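Local atomic coordinates of endo-alpha-mannosidase (Bacteroides thetaiotaomicron, PDB entry 4ACY), a protein that probably hydrolyses internal alpha-mannosidic linkages of mannose-rich N-glycans, acting as an endo-alpha-mannosidase of glycoside hydrolase family 99. Residues I213-T218 and G222-L227; F190-S195 and A201-L206. All blocks are in the same frame, centred on the assembly; numbering follows the deposited sequence.

Contact 1. Residues I213-T218 and G222-L227; sequences ISVRNT and GLFIGL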
loop_
_atom_site.group_PDB
_atom_site.type_symbol
_atom_site.label_atom_id
_atom_site.label_comp_id
_atom_site.label_asym_id
_atom_site.label_seq_id
_atom_site.Cartn_x
_atom_site.Cartn_y
_atom_site.Cartn_z
ATOM N N ILE A 213 -24.388 11.765 -6.600
ATOM C CA ILE A 213 -24.149 10.348 -6.886
ATOM C C ILE A 213 -23.730 9.589 -5.616
ATOM O O ILE A 213 -22.891 8.684 -5.666
ATOM C CB ILE A 213 -23.114 10.144 -8.043
ATOM C CG1 ILE A 213 -21.801 10.883 -7.753
ATOM C CG2 ILE A 213 -23.711 10.588 -9.381
ATOM C CD1 ILE A 213 -20.609 10.417 -8.634
ATOM N N SER A 214 -24.326 9.955 -4.482
ATOM C CA SER A 214 -23.859 9.454 -3.186
ATOM C C SER A 214 -23.917 7.942 -3.070
ATOM O O SER A 214 -24.851 7.296 -3.562
ATOM C CB SER A 214 -24.641 10.076 -2.028
ATOM O OG SER A 214 -24.109 9.646 -0.783
ATOM N N VAL A 215 -22.903 7.377 -2.426
ATOM C CA VAL A 215 -22.939 5.963 -2.038
ATOM C C VAL A 215 -23.365 5.806 -0.571
ATOM O O VAL A 215 -23.474 4.687 -0.057
ATOM C CB VAL A 215 -21.559 5.263 -2.232
ATOM C CG1 VAL A 215 -21.266 5.083 -3.708
ATOM C CG2 VAL A 215 -20.451 6.036 -1.547
ATOM N N ARG A 216 -23.586 6.924 0.105
ATOM C CA ARG A 216 -23.889 6.875 1.524
ATOM C C ARG A 216 -25.253 6.236 1.719
ATOM O O ARG A 216 -26.227 6.578 1.034
ATOM C CB ARG A 216 -23.855 8.258 2.165
ATOM C CG ARG A 216 -22.483 8.962 2.165
ATOM C CD ARG A 216 -21.397 8.067 2.738
ATOM N NE ARG A 216 -20.113 8.771 2.812
ATOM C CZ ARG A 216 -18.977 8.215 3.232
ATOM N NH1 ARG A 216 -18.956 6.956 3.637
ATOM N NH2 ARG A 216 -17.861 8.936 3.258
ATOM N N ASN A 217 -25.282 5.268 2.627
ATOM C CA ASN A 217 -26.495 4.534 2.976
ATOM C C ASN A 217 -27.063 3.701 1.838
ATOM O O ASN A 217 -28.245 3.344 1.832
ATOM C CB ASN A 217 -27.516 5.472 3.624
ATOM C CG ASN A 217 -26.988 6.060 4.907
ATOM O OD1 ASN A 217 -26.394 5.352 5.733
ATOM N ND2 ASN A 217 -27.183 7.356 5.084
ATOM N N THR A 218 -26.197 3.394 0.876
ATOM C CA THR A 218 -26.460 2.377 -0.123
ATOM C C THR A 218 -25.653 1.159 0.292
ATOM O O THR A 218 -24.878 1.221 1.244
ATOM C CB THR A 218 -26.005 2.815 -1.536
ATOM O OG1 THR A 218 -24.570 2.778 -1.609
ATOM C CG2 THR A 218 -26.485 4.213 -1.854
ATOM N N GLY A 222 -19.164 2.676 2.933
ATOM C CA GLY A 222 -17.997 2.127 3.605
ATOM C C GLY A 222 -17.174 3.250 4.176
ATOM O O GLY A 222 -17.686 4.333 4.437
ATOM N N LEU A 223 -15.896 2.970 4.388
ATOM C CA LEU A 223 -14.985 3.945 4.943
ATOM C C LEU A 223 -14.002 4.288 3.839
ATOM O O LEU A 223 -13.277 3.424 3.346
ATOM C CB LEU A 223 -14.249 3.357 6.146
ATOM C CG LEU A 223 -15.083 3.071 7.407
ATOM C CD1 LEU A 223 -14.308 2.145 8.324
ATOM C CD2 LEU A 223 -15.507 4.350 8.150
ATOM N N PHE A 224 -14.016 5.549 3.437
ATOM C CA PHE A 224 -13.190 6.022 2.342
ATOM C C PHE A 224 -12.105 6.927 2.884
ATOM O O PHE A 224 -12.368 7.935 3.541
ATOM C CB PHE A 224 -14.087 6.713 1.318
ATOM C CG PHE A 224 -15.172 5.807 0.813
ATOM C CD1 PHE A 224 -14.893 4.850 -0.156
ATOM C CD2 PHE A 224 -16.461 5.869 1.364
ATOM C CE1 PHE A 224 -15.887 3.978 -0.596
ATOM C CE2 PHE A 224 -17.457 5.012 0.925
ATOM C CZ PHE A 224 -17.178 4.067 -0.060
ATOM N N ILE A 225 -10.869 6.538 2.590
ATOM C CA ILE A 225 -9.694 7.093 3.215
ATOM C C ILE A 225 -8.854 7.782 2.149
ATOM O O ILE A 225 -8.279 7.123 1.271
ATOM C CB ILE A 225 -8.852 5.958 3.913
ATOM C CG1 ILE A 225 -9.729 5.100 4.856
ATOM C CG2 ILE A 225 -7.618 6.531 4.607
ATOM C CD1 ILE A 225 -10.366 5.852 6.042
ATOM N N GLY A 226 -8.780 9.110 2.227
ATOM C CA GLY A 226 -8.010 9.895 1.245
ATOM C C GLY A 226 -6.556 10.109 1.618
ATOM O O GLY A 226 -6.181 10.076 2.791
ATOM N N LEU A 227 -5.715 10.279 0.603
ATOM C CA LEU A 227 -4.305 10.571 0.817
ATOM C C LEU A 227 -4.172 12.053 1.135
ATOM O O LEU A 227 -4.617 12.911 0.358
ATOM C CB LEU A 227 -3.477 10.210 -0.422
ATOM C CG LEU A 227 -1.962 10.410 -0.318
ATOM C CD1 LEU A 227 -1.405 9.558 0.792
ATOM C CD2 LEU A 227 -1.310 10.039 -1.652
#
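Arg216 and Val215 meet the Phe224 ring where the loop after helix 200-207 turns into strand 223-227, the fifth strand of a TIM barrel, at that strand's N-terminal end. The polar link is modest: Arg216 NH1 donates to Gly222 O at 3.0 Å, the acceptor lying in the guanidinium plane, but the N-H...O angle of 128° makes the bond weak. Much of the hold comes from elsewhere: NE donates to Phe207 O, and salt bridges reach Asp221 from NH1 and Asp243 from NH2. Gripped on several sides, the guanidinium is fixed in its rotation. A bend of the Arg216 chain at chi2 brings this end nearer the strand than its CB direction would. Arg216 NH1 sits in the Phe224 ring plane at its edge, 3.5 Å from Phe224 CD2, with the two planes 65° apart. The apolar part is Val215 CG2, coming in obliquely to Phe224 CE2 at 4.0 Å. With an alanine in place of Phe224, Val215 CG2 and Arg216 NH1 would probably lose their aromatic neighbour, opening a gap between the loop and the strand. Within the loop, Ser214 OG accepts from Arg216 N at 2.9 Å, an ST turn, and a type II turn follows from Val215 to Thr218. Val215 O there takes Thr218 N and Thr218 OG1 from the same face, the hydroxyl at 2.7 Å and 35° above the carbonyl plane.

Contact 2. Residues F190-S195 and A201-L206; sequences FFIYDS and AEWAKL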
loop_
_atom_site.group_PDB
_atom_site.type_symbol
_atom_site.label_atom_id
_atom_site.label_comp_id
_atom_site.label_asym_id
_atom_site.label_seq_id
_atom_site.Cartn_x
_atom_site.Cartn_y
_atom_site.Cartn_z
ATOM N N PHE A 190 -11.713 1.589 1.917
ATOM C CA PHE A 190 -11.026 1.883 0.659
ATOM C C PHE A 190 -10.016 3.008 0.886
ATOM O O PHE A 190 -10.380 4.079 1.416
ATOM C CB PHE A 190 -12.032 2.357 -0.396
ATOM C CG PHE A 190 -12.994 1.297 -0.859
ATOM C CD1 PHE A 190 -14.169 1.044 -0.149
ATOM C CD2 PHE A 190 -12.743 0.576 -2.019
ATOM C CE1 PHE A 190 -15.079 0.059 -0.597
ATOM C CE2 PHE A 190 -13.632 -0.410 -2.463
ATOM C CZ PHE A 190 -14.807 -0.666 -1.751
ATOM N N PHE A 191 -8.768 2.777 0.462
ATOM C CA PHE A 191 -7.764 3.841 0.386
ATOM C C PHE A 191 -7.817 4.404 -1.016
ATOM O O PHE A 191 -8.035 3.670 -1.984
ATOM C CB PHE A 191 -6.351 3.307 0.647
ATOM C CG PHE A 191 -6.123 2.825 2.057
ATOM C CD1 PHE A 191 -5.693 3.694 3.033
ATOM C CD2 PHE A 191 -6.336 1.484 2.393
ATOM C CE1 PHE A 191 -5.453 3.256 4.358
ATOM C CE2 PHE A 191 -6.114 1.029 3.699
ATOM C CZ PHE A 191 -5.691 1.915 4.690
ATOM N N ILE A 192 -7.651 5.717 -1.131
ATOM C CA ILE A 192 -7.694 6.355 -2.438
ATOM C C ILE A 192 -6.403 7.142 -2.649
ATOM O O ILE A 192 -6.206 8.218 -2.084
ATOM C CB ILE A 192 -8.927 7.266 -2.629
ATOM C CG1 ILE A 192 -10.232 6.522 -2.318
ATOM C CG2 ILE A 192 -8.947 7.795 -4.070
ATOM C CD1 ILE A 192 -11.489 7.443 -2.303
ATOM N N TYR A 193 -5.519 6.579 -3.462
ATOM C CA TYR A 193 -4.199 7.162 -3.693
ATOM C C TYR A 193 -4.293 8.456 -4.507
ATOM O O TYR A 193 -5.067 8.542 -5.473
ATOM C CB TYR A 193 -3.289 6.124 -4.357
ATOM C CG TYR A 193 -1.887 6.622 -4.646
ATOM C CD1 TYR A 193 -0.864 6.471 -3.712
ATOM C CD2 TYR A 193 -1.576 7.199 -5.870
ATOM C CE1 TYR A 193 0.453 6.925 -3.993
ATOM C CE2 TYR A 193 -0.287 7.646 -6.154
ATOM C CZ TYR A 193 0.718 7.505 -5.216
ATOM O OH TYR A 193 2.007 7.952 -5.509
ATOM N N ASP A 194 -3.530 9.468 -4.082
ATOM C CA ASP A 194 -3.519 10.780 -4.739
ATOM C C ASP A 194 -4.955 11.304 -4.906
ATOM O O ASP A 194 -5.305 11.912 -5.917
ATOM C CB ASP A 194 -2.794 10.710 -6.105
ATOM C CG ASP A 194 -1.269 10.841 -5.983
ATOM O OD1 ASP A 194 -0.744 10.907 -4.852
ATOM O OD2 ASP A 194 -0.591 10.858 -7.034
ATOM N N SER A 195 -5.797 11.066 -3.903
ATOM C CA SER A 195 -7.191 11.495 -4.011
ATOM C C SER A 195 -7.307 13.006 -4.170
ATOM O O SER A 195 -8.282 13.500 -4.749
ATOM C CB SER A 195 -7.993 11.045 -2.798
ATOM O OG SER A 195 -7.361 11.435 -1.604
ATOM N N ALA A 201 -14.982 19.294 -3.568
ATOM C CA ALA A 201 -16.378 19.491 -3.961
ATOM C C ALA A 201 -16.881 18.406 -4.912
ATOM O O ALA A 201 -18.063 18.064 -4.896
ATOM C CB ALA A 201 -16.584 20.885 -4.562
ATOM N N GLU A 202 -15.982 17.869 -5.740
ATOM C CA GLU A 202 -16.304 16.750 -6.614
ATOM C C GLU A 202 -16.460 15.446 -5.826
ATOM O O GLU A 202 -17.399 14.685 -6.073
ATOM C CB GLU A 202 -15.260 16.595 -7.727
ATOM C CG GLU A 202 -15.190 17.792 -8.705
ATOM C CD GLU A 202 -16.555 18.253 -9.170
ATOM O OE1 GLU A 202 -17.328 17.418 -9.684
ATOM O OE2 GLU A 202 -16.859 19.458 -9.019
ATOM N N TRP A 203 -15.556 15.206 -4.874
ATOM C CA TRP A 203 -15.675 14.042 -3.978
ATOM C C TRP A 203 -16.998 14.080 -3.202
ATOM O O TRP A 203 -17.617 13.043 -2.983
ATOM C CB TRP A 203 -14.524 13.975 -2.975
ATOM C CG TRP A 203 -13.216 13.487 -3.540
ATOM C CD1 TRP A 203 -12.016 14.148 -3.511
ATOM C CD2 TRP A 203 -12.967 12.232 -4.185
ATOM N NE1 TRP A 203 -11.032 13.381 -4.105
ATOM C CE2 TRP A 203 -11.590 12.202 -4.529
ATOM C CE3 TRP A 203 -13.769 11.123 -4.511
ATOM C CZ2 TRP A 203 -11.009 11.113 -5.174
ATOM C CZ3 TRP A 203 -13.183 10.040 -5.158
ATOM C CH2 TRP A 203 -11.817 10.054 -5.496
ATOM N N ALA A 204 -17.411 15.278 -2.787
ATOM C CA ALA A 204 -18.634 15.445 -1.986
ATOM C C ALA A 204 -19.880 14.916 -2.697
ATOM O O ALA A 204 -20.814 14.442 -2.047
ATOM C CB ALA A 204 -18.810 16.901 -1.567
ATOM N N LYS A 205 -19.885 14.971 -4.028
ATOM C CA LYS A 205 -20.990 14.412 -4.815
ATOM C C LYS A 205 -21.152 12.912 -4.581
ATOM O O LYS A 205 -22.248 12.363 -4.695
ATOM C CB LYS A 205 -20.775 14.680 -6.303
ATOM C CG LYS A 205 -20.846 16.157 -6.655
ATOM C CD LYS A 205 -20.453 16.393 -8.092
ATOM C CE LYS A 205 -20.743 17.829 -8.488
ATOM N NZ LYS A 205 -20.219 18.065 -9.864
ATOM N N LEU A 206 -20.034 12.262 -4.280
ATOM C CA LEU A 206 -19.981 10.828 -4.052
ATOM C C LEU A 206 -20.098 10.468 -2.563
ATOM O O LEU A 206 -20.707 9.447 -2.222
ATOM C CB LEU A 206 -18.660 10.271 -4.628
ATOM C CG LEU A 206 -18.430 8.770 -4.511
ATOM C CD1 LEU A 206 -19.494 8.051 -5.315
ATOM C CD2 LEU A 206 -17.024 8.389 -5.002
#
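Ser195 and Trp203 mark the closest backbone approach of the two segments, their CA atoms 8.9 Å apart, so the main chains stay well separated and side-chain reach has to span the distance. On one side, strand 189-192 ends and the chain turns at once: Ile192 to Ser195 form a type II turn, with Asp194 at positive phi and a weak closing bond from Ser195 N to Ile192 O at 3.4 Å. On the other, residues 201-206 run within helix 200-207. Strand and helix are the first two elements of a beta-alpha-beta unit of the TIM barrel, completed by strand 223-227, and the contact ties the C-terminal end of the strand to the helix packed outside it. Trp203 carries all of it. Its CG lies anti to its own carbonyl carbon (chi1 -76°), which sends the indole across to the turn. There NE1 donates to Ser195 O at 2.8 Å with an N-H...O angle of 158°; the acceptor lies in the indole plane, while the donor stands 42° above the carbonyl plane of Ser195. This bond satisfies a buried indole N-H and, with the flanking carbons, probably restrains the rotation of the ring. Beside it, Ser195 CB rests 3.8 Å from Trp203 CZ2, while Ser195 OG is hydrogen-bonded to Leu227 N of the next strand. Farther round the six-membered ring, where Ile192 and Trp203 come from opposite directions, Ile192 CG2 meets Trp203 CH2 obliquely at 3.9 Å, and Ile192 CD1 reaches the same carbon at 4.1 Å.

Both contacts are largely buried, contact 2 in all three touching residues and contact 1 in all but Arg216; their centres lie about 8 Å apart. Contact 2 joins strand 189-192 to helix 200-207; contact 1 joins the loop after that helix to strand 223-227. The two strands are parallel neighbours, probably hydrogen-bonded from Phe190 N to Leu223 O and from Ile225 N to Phe190 O, and the Phe190 and Phe224 rings meet at about 15°. Chemistry follows position: at the N-terminal strand end a charged, multiply bonded arginine works with an aromatic edge, whereas at and just past the C-terminal strand end contact 2 relies on one neutral indole-to-carbonyl bond and aliphatic carbons.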